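Local coordinates for protein lysine cyclodeaminase (Streptomyces pristinaespiralis, PDB 5YU3) that catalyses the NAD-dependent cyclisation of L-lysine to L-pipecolic acid with release of ammonia, and also recognises L-ornithine and L-2,4-diaminobutyric acid, at residues E2-L6 against L324-I330; H67-G71 against D102-G106; S126-R131 against A156-L161; P195-A200 against L219-R225; L245-A251 against Q269-R274. One frame throughout, in Å; residues are numbered along the deposited sequence.

The five contacts fall into two groups. Interactions 1 and 2 reach the same mixed sheet and both touch the second subunit, their centres about 19 Å apart; interaction 1, joining the N-terminal strand to one near the C-terminus, encloses all the others along the sequence. Interactions 3, 4 and 5 belong to the NAD-binding half with its parallel sheet. Interaction 3 is buried, the side chain of Ser-126 lying about 7 Å from NAD and about 9 Å from the sodium ion, while in interaction 4 the side chain of Pro-195 is about 6 Å from NAD. Interactions 4 and 5, centres about 17 Å apart, touch through the Asp-221 OD1 to Arg-250 NH2 salt bridge at 3.0 Å.

Interaction 1 (E2-L6 against L324-I330); sequences ETWVL and LGIRVGI
An antiparallel strand pair ties the N-terminal strand to a strand near the C-terminus: Thr-3 with Val-328 and Val-5 with Ile-326 are hydrogen-bonded pairs, and Trp-4 with Arg-327 is the non-hydrogen-bonded pair between them. Val-5 N bonds Ile-326 O at 2.8 Å, and Ile-326 N returns a bond to Val-5 O at 2.9 Å. With CG anti to the backbone N (chi1 -175°), Trp-4 lays its indole along 324-330, and NE1 at the ring edge meets Leu-324 O at 2.8 Å, in both the ring and the carbonyl plane. A CB on Gly-325 would run into that NE1. Strand 326-328 is the outermost of the mixed sheet within this chain; strand 3-6 separates it from strand 108-113, where Thr-3 OG1 bonds Leu-108 O. Arg-327 folds back over Trp-4, guanidinium and indole planes 8° apart, its CZ 3.7 Å from Trp-4 CB, while NH1 reaches Glu-2 O at 3.2 Å. Were Trp-4 cut back to an alanine, Leu-324 O would probably lose its indole donor and helix 305-321 the ring packed on Leu-316 and Ala-320. On the other face Val-5 CG2 meets Val-328 CG2 at 4.0 Å, beside Val-328 of the second subunit.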
# COMPACT_ATOMS: atom_id res chain seq x y z
N GLU A 2 12.26 1.18 16.92
CA GLU A 2 11.03 1.95 16.88
C GLU A 2 10.95 2.69 15.56
O GLU A 2 11.97 2.96 14.92
CB GLU A 2 10.93 2.93 18.05
CG GLU A 2 10.88 2.27 19.42
CD GLU A 2 10.94 3.29 20.54
OE1 GLU A 2 11.91 4.07 20.56
OE2 GLU A 2 10.02 3.31 21.39
N THR A 3 9.72 3.01 15.16
CA THR A 3 9.51 3.74 13.93
C THR A 3 9.82 5.21 14.14
O THR A 3 9.39 5.81 15.13
CB THR A 3 8.06 3.57 13.46
OG1 THR A 3 7.81 2.19 13.17
CG2 THR A 3 7.80 4.38 12.20
N TRP A 4 10.57 5.80 13.21
CA TRP A 4 10.84 7.23 13.23
C TRP A 4 9.66 7.93 12.58
O TRP A 4 9.42 7.77 11.38
CB TRP A 4 12.14 7.50 12.47
CG TRP A 4 12.64 8.92 12.48
CD1 TRP A 4 12.29 9.92 13.34
CD2 TRP A 4 13.59 9.47 11.57
NE1 TRP A 4 12.98 11.07 13.01
CE2 TRP A 4 13.77 10.82 11.92
CE3 TRP A 4 14.29 8.96 10.47
CZ2 TRP A 4 14.64 11.66 11.23
CZ3 TRP A 4 15.15 9.79 9.78
CH2 TRP A 4 15.32 11.13 10.17
N VAL A 5 8.89 8.69 13.36
CA VAL A 5 7.73 9.40 12.85
C VAL A 5 8.08 10.88 12.77
O VAL A 5 8.47 11.49 13.77
CB VAL A 5 6.48 9.20 13.73
CG1 VAL A 5 5.33 10.03 13.20
CG2 VAL A 5 6.09 7.73 13.76
N LEU A 6 7.94 11.46 11.58
CA LEU A 6 8.03 12.90 11.41
C LEU A 6 6.62 13.47 11.49
O LEU A 6 5.82 13.29 10.56
CB LEU A 6 8.69 13.25 10.08
CG LEU A 6 10.15 12.82 9.89
CD1 LEU A 6 10.68 13.43 8.60
CD2 LEU A 6 11.00 13.24 11.08
N LEU A 324 15.13 15.76 14.44
CA LEU A 324 13.70 16.01 14.48
C LEU A 324 12.91 14.70 14.47
O LEU A 324 13.41 13.64 14.10
CB LEU A 324 13.28 16.88 13.29
CG LEU A 324 13.79 18.33 13.36
CD1 LEU A 324 13.57 19.05 12.02
CD2 LEU A 324 13.10 19.08 14.48
N GLY A 325 11.64 14.79 14.88
CA GLY A 325 10.74 13.66 14.86
C GLY A 325 10.73 12.90 16.18
O GLY A 325 11.48 13.19 17.11
N ILE A 326 9.84 11.90 16.25
CA ILE A 326 9.70 11.07 17.44
C ILE A 326 9.88 9.61 17.08
O ILE A 326 9.79 9.21 15.92
CB ILE A 326 8.35 11.29 18.15
CG1 ILE A 326 7.19 10.95 17.21
CG2 ILE A 326 8.25 12.73 18.66
CD1 ILE A 326 5.83 10.99 17.89
N ARG A 327 10.17 8.80 18.10
CA ARG A 327 10.27 7.35 17.96
C ARG A 327 9.04 6.75 18.60
O ARG A 327 8.74 7.02 19.77
CB ARG A 327 11.54 6.81 18.61
CG ARG A 327 12.82 7.25 17.95
CD ARG A 327 13.11 6.37 16.77
NE ARG A 327 14.17 6.94 15.93
CZ ARG A 327 14.70 6.31 14.89
NH1 ARG A 327 14.28 5.09 14.56
NH2 ARG A 327 15.66 6.90 14.18
N VAL A 328 8.29 5.95 17.84
CA VAL A 328 7.11 5.27 18.35
C VAL A 328 7.27 3.78 18.11
O VAL A 328 7.53 3.36 16.98
CB VAL A 328 5.81 5.78 17.69
CG1 VAL A 328 4.61 5.17 18.38
CG2 VAL A 328 5.73 7.31 17.74
N GLY A 329 7.14 2.98 19.17
CA GLY A 329 7.09 1.55 18.99
C GLY A 329 5.71 1.16 18.53
O GLY A 329 4.78 1.12 19.34
N ILE A 330 5.55 0.90 17.23
CA ILE A 330 4.27 0.53 16.66
C ILE A 330 4.18 -0.97 16.43
O ILE A 330 3.25 -1.62 16.91
CB ILE A 330 4.02 1.29 15.34
CG1 ILE A 330 4.15 2.81 15.55
CG2 ILE A 330 2.63 0.94 14.77
CD1 ILE A 330 4.07 3.62 14.26
O HOH W 1 6.92 4.18 21.75
O HOH W 2 7.39 0.23 15.13

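Interaction 2 (H67-G71 against D102-G106)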
# COMPACT_ATOMS: atom_id res chain seq x y z
N HIS A 67 8.02 1.66 -4.13
CA HIS A 67 9.30 1.64 -4.82
C HIS A 67 10.34 0.96 -3.95
O HIS A 67 10.54 1.34 -2.79
CB HIS A 67 9.79 3.05 -5.18
CG HIS A 67 11.09 3.03 -5.93
ND1 HIS A 67 11.15 2.88 -7.30
CD2 HIS A 67 12.37 3.08 -5.50
CE1 HIS A 67 12.41 2.86 -7.69
NE2 HIS A 67 13.18 2.98 -6.61
N ARG A 68 11.05 -0.01 -4.52
CA ARG A 68 12.02 -0.80 -3.77
C ARG A 68 13.43 -0.46 -4.21
O ARG A 68 13.72 -0.40 -5.42
CB ARG A 68 11.75 -2.30 -3.95
CG ARG A 68 12.82 -3.18 -3.28
CD ARG A 68 12.36 -4.64 -3.13
NE ARG A 68 13.42 -5.45 -2.52
CZ ARG A 68 14.21 -6.28 -3.20
NH1 ARG A 68 14.06 -6.44 -4.51
NH2 ARG A 68 15.15 -6.96 -2.55
N GLU A 69 14.30 -0.22 -3.24
CA GLU A 69 15.74 -0.15 -3.46
C GLU A 69 16.36 -1.43 -2.91
O GLU A 69 16.53 -1.55 -1.68
CB GLU A 69 16.33 1.09 -2.78
CG GLU A 69 16.03 2.38 -3.58
CD GLU A 69 16.69 2.37 -4.95
OE1 GLU A 69 17.89 2.04 -5.00
OE2 GLU A 69 16.02 2.68 -5.97
N PRO A 70 16.68 -2.41 -3.75
CA PRO A 70 17.00 -3.76 -3.27
C PRO A 70 18.15 -3.78 -2.28
O PRO A 70 19.19 -3.17 -2.49
CB PRO A 70 17.34 -4.52 -4.55
CG PRO A 70 16.54 -3.67 -5.66
CD PRO A 70 16.54 -2.43 -5.25
N GLY A 71 17.93 -4.49 -1.16
CA GLY A 71 18.90 -4.57 -0.10
C GLY A 71 18.89 -3.40 0.86
O GLY A 71 19.55 -3.47 1.91
N ASP A 102 12.35 -1.37 6.10
CA ASP A 102 13.65 -2.01 5.90
C ASP A 102 13.49 -3.18 4.94
O ASP A 102 12.61 -4.03 5.13
CB ASP A 102 14.23 -2.50 7.23
CG ASP A 102 15.61 -3.08 7.07
OD1 ASP A 102 16.55 -2.31 6.78
OD2 ASP A 102 15.77 -4.31 7.22
N ASP A 103 14.33 -3.23 3.91
CA ASP A 103 14.21 -4.30 2.92
C ASP A 103 14.64 -5.65 3.48
O ASP A 103 14.16 -6.70 3.02
CB ASP A 103 15.04 -3.99 1.67
CG ASP A 103 14.69 -4.90 0.51
OD1 ASP A 103 13.50 -4.92 0.13
OD2 ASP A 103 15.58 -5.60 -0.01
N THR A 104 15.56 -5.66 4.45
CA THR A 104 16.06 -6.92 4.98
C THR A 104 15.05 -7.58 5.92
O THR A 104 14.75 -8.77 5.79
CB THR A 104 17.41 -6.69 5.67
OG1 THR A 104 18.34 -6.14 4.73
CG2 THR A 104 17.98 -8.00 6.21
N THR A 105 14.50 -6.81 6.86
CA THR A 105 13.61 -7.36 7.89
C THR A 105 12.13 -7.10 7.64
O THR A 105 11.28 -7.76 8.26
CB THR A 105 13.93 -6.76 9.27
OG1 THR A 105 13.61 -5.37 9.26
CG2 THR A 105 15.41 -6.95 9.61
N GLY A 106 11.80 -6.13 6.78
CA GLY A 106 10.42 -5.72 6.60
C GLY A 106 9.91 -4.66 7.56
O GLY A 106 8.78 -4.19 7.39
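Arg-68 and Asp-103 form a bidentate salt bridge through NE and NH2, each nitrogen taking its own carboxylate oxygen. NE reaches OD1 of Asp-103 at 2.7 Å, almost straight and in the guanidinium plane; NH2 of Arg-68 takes the syn lone pair of Asp-103 OD2 at 2.9 Å. The two flat groups are not coplanar but turned 38° apart. A third donor, Gly-71 N, comes to Asp-103 OD2 at 2.8 Å from above the carboxylate plane. The arginine gets there with its chain extended from CG to NE, while Pro-70 CA covers one face of the guanidinium, 3.7 Å above its plane. On the far side Asp-102 shapes the loop: its OD2 accepts from Thr-105 N at 2.8 Å, an Asx motif that sets the chain turning just where Asp-103 projects. The contact bridges the ends of strands 60-69 and 94-102 of the mixed sheet across strand 73-81, whose Ile-74 touches both Arg-68 and Asp-103. Arg-54 of the second subunit bonds Asp-103 O. With three donors shared between its two oxygens, the Asp-103 carboxylate is fixed in rotation, and the nearby guanidinium is likely to keep it ionised.

Interaction 3 (S126-R131 against A156-L161)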
# COMPACT_ATOMS: atom_id res chain seq x y z
N SER A 126 8.22 18.80 -13.03
CA SER A 126 7.96 19.76 -14.10
C SER A 126 9.18 20.64 -14.37
O SER A 126 9.48 20.97 -15.52
CB SER A 126 6.74 20.62 -13.77
OG SER A 126 5.54 19.87 -13.85
N ALA A 127 9.90 21.03 -13.31
CA ALA A 127 11.09 21.85 -13.49
C ALA A 127 12.19 21.09 -14.22
O ALA A 127 12.87 21.65 -15.08
CB ALA A 127 11.61 22.34 -12.13
N VAL A 128 12.38 19.80 -13.89
CA VAL A 128 13.35 18.99 -14.61
C VAL A 128 12.99 18.91 -16.09
O VAL A 128 13.85 19.07 -16.97
CB VAL A 128 13.45 17.58 -13.99
CG1 VAL A 128 14.33 16.67 -14.84
CG2 VAL A 128 13.99 17.67 -12.58
N ALA A 129 11.72 18.63 -16.39
CA ALA A 129 11.30 18.49 -17.78
C ALA A 129 11.38 19.82 -18.52
O ALA A 129 11.74 19.85 -19.70
CB ALA A 129 9.87 17.96 -17.87
N SER A 130 11.02 20.91 -17.85
CA SER A 130 10.98 22.21 -18.52
C SER A 130 12.37 22.77 -18.76
O SER A 130 12.59 23.50 -19.73
CB SER A 130 10.13 23.19 -17.71
OG SER A 130 8.80 22.75 -17.57
N ARG A 131 13.33 22.45 -17.89
CA ARG A 131 14.71 22.82 -18.17
C ARG A 131 15.16 22.19 -19.49
O ARG A 131 15.89 22.82 -20.26
CB ARG A 131 15.61 22.39 -17.02
CG ARG A 131 16.84 23.23 -16.83
CD ARG A 131 17.33 23.09 -15.40
NE ARG A 131 17.27 21.69 -15.00
CZ ARG A 131 17.73 21.22 -13.85
NH1 ARG A 131 18.28 22.05 -12.96
NH2 ARG A 131 17.63 19.91 -13.59
N ALA A 156 8.50 26.01 -8.53
CA ALA A 156 9.61 25.27 -9.12
C ALA A 156 10.05 25.88 -10.45
O ALA A 156 11.24 26.04 -10.71
CB ALA A 156 9.23 23.80 -9.32
N LEU A 157 9.09 26.20 -11.33
CA LEU A 157 9.47 26.72 -12.63
C LEU A 157 10.16 28.07 -12.51
O LEU A 157 11.09 28.37 -13.27
CB LEU A 157 8.25 26.82 -13.55
CG LEU A 157 7.70 25.43 -13.91
CD1 LEU A 157 6.34 25.54 -14.58
CD2 LEU A 157 8.70 24.67 -14.78
N SER A 158 9.75 28.89 -11.53
CA SER A 158 10.40 30.18 -11.32
C SER A 158 11.85 30.04 -10.87
O SER A 158 12.62 30.99 -11.01
CB SER A 158 9.61 31.03 -10.31
OG SER A 158 9.89 30.63 -8.96
N LEU A 159 12.25 28.87 -10.35
CA LEU A 159 13.65 28.68 -9.98
C LEU A 159 14.52 28.23 -11.13
O LEU A 159 15.75 28.32 -11.03
CB LEU A 159 13.79 27.65 -8.84
CG LEU A 159 12.97 27.93 -7.58
CD1 LEU A 159 13.13 26.78 -6.61
CD2 LEU A 159 13.38 29.24 -6.92
N VAL A 160 13.94 27.72 -12.22
CA VAL A 160 14.73 27.21 -13.33
C VAL A 160 14.55 28.01 -14.61
O VAL A 160 15.33 27.80 -15.56
CB VAL A 160 14.44 25.71 -13.58
CG1 VAL A 160 14.78 24.89 -12.32
CG2 VAL A 160 12.99 25.52 -13.95
N LEU A 161 13.56 28.89 -14.68
CA LEU A 161 13.33 29.74 -15.84
C LEU A 161 13.16 31.19 -15.41
O LEU A 161 12.66 31.47 -14.31
CB LEU A 161 12.07 29.30 -16.61
CG LEU A 161 12.09 27.90 -17.22
CD1 LEU A 161 10.69 27.52 -17.68
CD2 LEU A 161 13.14 27.81 -18.35
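Ala-127 CB is the centre of a mostly apolar helix pair, touching Ala-156 CB at 4.0 Å and Val-160 CG2 at 3.9 Å. The small alanines let the short helical segments run 8.9 Å apart at 36° between their N-to-C directions. Leu-157 inserts its CD2 branch against the neighbouring turn, 3.9 Å from Ala-127 CA and 3.4 Å from Ser-130 OG, while Arg-131 lays the aliphatic CD near Val-160 at the solvent-facing margin. Among polar groups, Ser-130 OG, beside its own backbone N (chi1 -61°), turns back to donate to Ser-126 O at 2.8 Å, from the face of that carbonyl opposite Ser-130 N. The same hydroxyl bonds Asn-231 on strand 229-232, and Ser-126 OG reaches across to Gln-153 on the partner helix. A leucine in place of Ser-130 would probably crowd Leu-157 CD2 and leave Asn-231 without this hydroxyl partner. Helix 148-160 follows strand 140-144 and the glycine-rich turn, apparently of Rossmann type, whose amides face NAD. The chemistry is that of a buried apolar seam whose few hydroxyls are satisfied by carbonyls and amides of their own neighbourhood, so that methyl groups can pack directly against them.

Interaction 4 (P195-A200 against L219-R225)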
# COMPACT_ATOMS: atom_id res chain seq x y z
N PRO A 195 -8.37 30.68 -20.96
CA PRO A 195 -7.47 29.67 -21.54
C PRO A 195 -7.00 29.98 -22.95
O PRO A 195 -5.84 29.69 -23.28
CB PRO A 195 -8.31 28.39 -21.48
CG PRO A 195 -9.40 28.72 -20.35
CD PRO A 195 -9.57 30.01 -20.33
N ALA A 196 -7.85 30.56 -23.80
CA ALA A 196 -7.40 30.88 -25.15
C ALA A 196 -6.27 31.91 -25.13
O ALA A 196 -5.33 31.81 -25.93
CB ALA A 196 -8.57 31.38 -26.00
N ARG A 197 -6.33 32.87 -24.21
CA ARG A 197 -5.25 33.84 -24.11
C ARG A 197 -3.98 33.19 -23.58
O ARG A 197 -2.87 33.49 -24.05
CB ARG A 197 -5.66 35.01 -23.20
CG ARG A 197 -4.50 35.97 -22.93
CD ARG A 197 -4.92 37.35 -22.41
NE ARG A 197 -3.72 38.18 -22.30
CZ ARG A 197 -3.30 38.79 -21.20
NH1 ARG A 197 -4.00 38.71 -20.08
NH2 ARG A 197 -2.18 39.49 -21.23
N ILE A 198 -4.12 32.27 -22.62
CA ILE A 198 -2.97 31.55 -22.09
C ILE A 198 -2.30 30.75 -23.20
O ILE A 198 -1.07 30.76 -23.34
CB ILE A 198 -3.40 30.66 -20.91
CG1 ILE A 198 -3.86 31.54 -19.73
CG2 ILE A 198 -2.27 29.72 -20.49
CD1 ILE A 198 -4.53 30.75 -18.60
N ALA A 199 -3.10 30.05 -24.01
CA ALA A 199 -2.56 29.28 -25.13
C ALA A 199 -1.78 30.18 -26.09
O ALA A 199 -0.70 29.81 -26.55
CB ALA A 199 -3.69 28.56 -25.86
N ALA A 200 -2.31 31.38 -26.38
CA ALA A 200 -1.66 32.25 -27.35
C ALA A 200 -0.37 32.87 -26.83
O ALA A 200 0.56 33.12 -27.61
CB ALA A 200 -2.62 33.35 -27.80
N LEU A 219 -7.40 23.13 -21.91
CA LEU A 219 -6.75 24.08 -22.77
C LEU A 219 -7.31 23.87 -24.17
O LEU A 219 -7.38 22.72 -24.62
CB LEU A 219 -5.23 23.86 -22.76
CG LEU A 219 -4.31 24.84 -23.49
CD1 LEU A 219 -4.16 26.14 -22.69
CD2 LEU A 219 -2.94 24.20 -23.72
N PRO A 220 -7.75 24.92 -24.86
CA PRO A 220 -8.40 24.73 -26.16
C PRO A 220 -7.41 24.46 -27.27
O PRO A 220 -6.26 24.90 -27.24
CB PRO A 220 -9.14 26.05 -26.37
CG PRO A 220 -8.28 27.06 -25.47
CD PRO A 220 -7.80 26.38 -24.46
N ASP A 221 -7.89 23.72 -28.28
CA ASP A 221 -7.12 23.42 -29.48
C ASP A 221 -7.12 24.66 -30.37
O ASP A 221 -7.98 24.83 -31.23
CB ASP A 221 -7.70 22.21 -30.21
CG ASP A 221 -6.87 21.80 -31.43
OD1 ASP A 221 -5.77 22.37 -31.65
OD2 ASP A 221 -7.32 20.89 -32.15
N THR A 222 -6.16 25.54 -30.13
CA THR A 222 -6.07 26.77 -30.90
C THR A 222 -4.60 27.15 -31.04
O THR A 222 -3.70 26.34 -30.76
CB THR A 222 -6.92 27.87 -30.24
OG1 THR A 222 -6.57 29.14 -30.80
CG2 THR A 222 -6.68 27.90 -28.72
N GLY A 223 -4.34 28.37 -31.49
CA GLY A 223 -2.99 28.83 -31.72
C GLY A 223 -2.15 28.83 -30.46
O GLY A 223 -2.59 29.30 -29.41
N VAL A 224 -0.94 28.27 -30.55
CA VAL A 224 0.04 28.32 -29.47
C VAL A 224 1.36 28.79 -30.06
O VAL A 224 1.58 28.75 -31.28
CB VAL A 224 0.21 26.95 -28.78
CG1 VAL A 224 -1.10 26.50 -28.13
CG2 VAL A 224 0.70 25.92 -29.78
N ARG A 225 2.25 29.23 -29.19
CA ARG A 225 3.57 29.63 -29.66
C ARG A 225 4.34 28.41 -30.14
O ARG A 225 4.17 27.29 -29.64
CB ARG A 225 4.33 30.33 -28.55
CG ARG A 225 3.50 31.41 -27.91
CD ARG A 225 3.91 32.75 -28.42
NE ARG A 225 5.00 33.28 -27.61
CZ ARG A 225 4.87 34.28 -26.75
NH1 ARG A 225 3.69 34.88 -26.60
NH2 ARG A 225 5.91 34.69 -26.05
O HOH W 3 -4.97 30.46 -28.59
O HOH W 4 1.76 29.12 -26.37
O HOH W 5 1.76 35.87 -28.77
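In Leu-219 a first torsion of -173° swings CG away from the backbone N, and a turn at chi2 to 75° brings CD1 against Ala-199 CB at 4.0 Å. Val-224, with CG1 beside the backbone N (chi1 -62°), presents that branch to the same methyl, also at 4.0 Å. Ala-199 CB is therefore clasped by two branched side chains from the loop, with the methyl CG2 of Thr-222 close by. At the start of the helix two prolines meet: Pro-195 CB lies 3.6 Å from Pro-220 CD, and the Pro-220 ring runs on beside Ala-196.

The last turn is met differently. Val-224 CA directs its hydrogen at Ala-199 O, 3.4 Å away, and Arg-225 passes its CG 3.4 Å from Ala-200 O before NH2 goes on to a salt bridge with Asp-203. Water does the polar bridging. One molecule donates to Ala-196 O and to Gly-223 O while accepting from Thr-222 OG1; another links Ala-199 O with Arg-225 N, accepting from that amide at 2.9 Å. The helix carbonyls near the loop thus find solvent partners.

Ile-198 sits on the inner side of the helix, against strands 140-144 and 165-169, and the side chain of Pro-195 is about 6 Å from NAD. The later loop 219-225, which leads to strand 229-232, packs on helix 195-201, and that helix carries the chain from the outermost strand, 189-192, to strand 204-207: the long mid-sheet crossover characteristic of a Rossmann fold.

Interaction 5 (L245-A251 against Q269-R274); sequences LGLLERA and QLSADR
Ala-251 O takes a hydrogen bond from Arg-274 NH2 at 3.0 Å, the donor lying in line with the carbonyl (C=O...N 164°) and the oxygen in the guanidinium plane. The acceptor sits where helix 245-250 gives way to strand 252-255, the outermost strand of the parallel Rossmann-type sheet on that side, so the arginine fastens the loop 269-274 to the end of this helix. Its chain bends at chi2 and chi3 to get there, and the same NH2 lies 3.4 Å from Glu-249 O. A positive group next to the C-terminal carbonyls of a helix would be expected to be electrostatically welcome.

Further up the helix the contact turns apolar. Leu-248 points at the loop, and its first torsion is off a staggered position (chi1 -132°), which puts CD2 3.5 Å from Gln-269 NE2 and CG 4.1 Å from Leu-270 CD1. Gln-269 crosses Leu-248 at about a right angle, its amide end bonded through NE2 to Leu-243 O. Leu-270, between the glutamine and the arginine, sets its methyls against Leu-248 and the CG of Glu-249. Arg-250 turns away from this contact toward the neighbouring loop 219-225, and one face of its guanidinium covers Gly-246 O. Leu-245 runs past Gln-269 in the opposite direction: its CB lies 3.7 Å from Gln-269 OE1, and its CD1 comes to 3.6 Å from Gln-269 O.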
# COMPACT_ATOMS: atom_id res chain seq x y z
N LEU A 245 -6.55 16.51 -28.28
CA LEU A 245 -5.85 15.50 -29.08
C LEU A 245 -5.03 16.14 -30.19
O LEU A 245 -3.88 15.73 -30.44
CB LEU A 245 -6.86 14.51 -29.67
CG LEU A 245 -6.26 13.45 -30.59
CD1 LEU A 245 -5.26 12.57 -29.84
CD2 LEU A 245 -7.36 12.61 -31.25
N GLY A 246 -5.59 17.14 -30.87
CA GLY A 246 -4.88 17.75 -31.99
C GLY A 246 -3.54 18.33 -31.57
O GLY A 246 -2.54 18.17 -32.27
N LEU A 247 -3.51 19.00 -30.42
CA LEU A 247 -2.26 19.51 -29.87
C LEU A 247 -1.29 18.37 -29.55
O LEU A 247 -0.11 18.42 -29.91
CB LEU A 247 -2.57 20.33 -28.61
CG LEU A 247 -1.56 21.32 -28.05
CD1 LEU A 247 -2.29 22.36 -27.20
CD2 LEU A 247 -0.53 20.59 -27.20
N LEU A 248 -1.78 17.34 -28.87
CA LEU A 248 -0.93 16.20 -28.50
C LEU A 248 -0.30 15.55 -29.72
O LEU A 248 0.89 15.19 -29.71
CB LEU A 248 -1.78 15.18 -27.74
CG LEU A 248 -1.37 14.51 -26.43
CD1 LEU A 248 -0.68 15.46 -25.47
CD2 LEU A 248 -2.65 13.95 -25.82
N GLU A 249 -1.07 15.40 -30.80
CA GLU A 249 -0.57 14.76 -32.00
C GLU A 249 0.51 15.58 -32.69
O GLU A 249 1.33 15.01 -33.41
CB GLU A 249 -1.73 14.47 -32.96
CG GLU A 249 -2.67 13.39 -32.45
CD GLU A 249 -3.87 13.16 -33.36
OE1 GLU A 249 -4.32 14.13 -34.02
OE2 GLU A 249 -4.38 12.02 -33.39
N ARG A 250 0.54 16.89 -32.47
CA ARG A 250 1.60 17.72 -33.03
C ARG A 250 2.80 17.87 -32.11
O ARG A 250 3.80 18.47 -32.51
CB ARG A 250 1.06 19.12 -33.35
CG ARG A 250 0.08 19.17 -34.51
CD ARG A 250 -0.23 20.61 -34.89
NE ARG A 250 -1.06 21.29 -33.88
CZ ARG A 250 -2.38 21.17 -33.81
NH1 ARG A 250 -3.03 20.39 -34.67
NH2 ARG A 250 -3.07 21.82 -32.87
N ALA A 251 2.74 17.34 -30.89
CA ALA A 251 3.76 17.59 -29.88
C ALA A 251 4.79 16.48 -29.84
O ALA A 251 4.52 15.33 -30.20
CB ALA A 251 3.14 17.73 -28.49
N GLN A 269 -4.53 9.14 -24.84
CA GLN A 269 -5.06 9.56 -26.13
C GLN A 269 -4.19 9.14 -27.30
O GLN A 269 -4.62 9.30 -28.45
CB GLN A 269 -5.23 11.08 -26.18
CG GLN A 269 -6.00 11.68 -25.01
CD GLN A 269 -6.43 13.11 -25.29
OE1 GLN A 269 -7.25 13.36 -26.18
NE2 GLN A 269 -5.89 14.06 -24.53
N LEU A 270 -3.00 8.62 -27.05
CA LEU A 270 -2.00 8.43 -28.09
C LEU A 270 -1.75 6.95 -28.35
O LEU A 270 -1.84 6.12 -27.44
CB LEU A 270 -0.67 9.09 -27.71
CG LEU A 270 -0.66 10.61 -27.63
CD1 LEU A 270 0.72 11.08 -27.24
CD2 LEU A 270 -1.10 11.22 -28.96
N SER A 271 -1.44 6.64 -29.60
CA SER A 271 -0.92 5.32 -29.91
C SER A 271 0.44 5.15 -29.26
O SER A 271 1.25 6.09 -29.24
CB SER A 271 -0.81 5.11 -31.42
OG SER A 271 -0.25 3.84 -31.69
N ALA A 272 0.70 3.97 -28.71
CA ALA A 272 1.92 3.75 -27.95
C ALA A 272 3.17 3.92 -28.80
O ALA A 272 4.23 4.25 -28.25
CB ALA A 272 1.90 2.36 -27.31
N ASP A 273 3.09 3.73 -30.12
CA ASP A 273 4.27 3.92 -30.95
C ASP A 273 4.56 5.38 -31.26
O ASP A 273 5.52 5.66 -31.99
CB ASP A 273 4.15 3.12 -32.26
CG ASP A 273 3.00 3.58 -33.14
OD1 ASP A 273 2.04 4.18 -32.61
OD2 ASP A 273 3.04 3.34 -34.36
N ARG A 274 3.78 6.32 -30.72
CA ARG A 274 4.00 7.75 -30.95
C ARG A 274 4.71 8.44 -29.80
O ARG A 274 4.97 9.65 -29.88
CB ARG A 274 2.66 8.46 -31.22
CG ARG A 274 2.36 8.61 -32.72
CD ARG A 274 3.03 9.79 -33.39
NE ARG A 274 2.78 11.06 -32.73
CZ ARG A 274 3.74 11.82 -32.19
NH1 ARG A 274 5.01 11.45 -32.19
NH2 ARG A 274 3.42 12.97 -31.63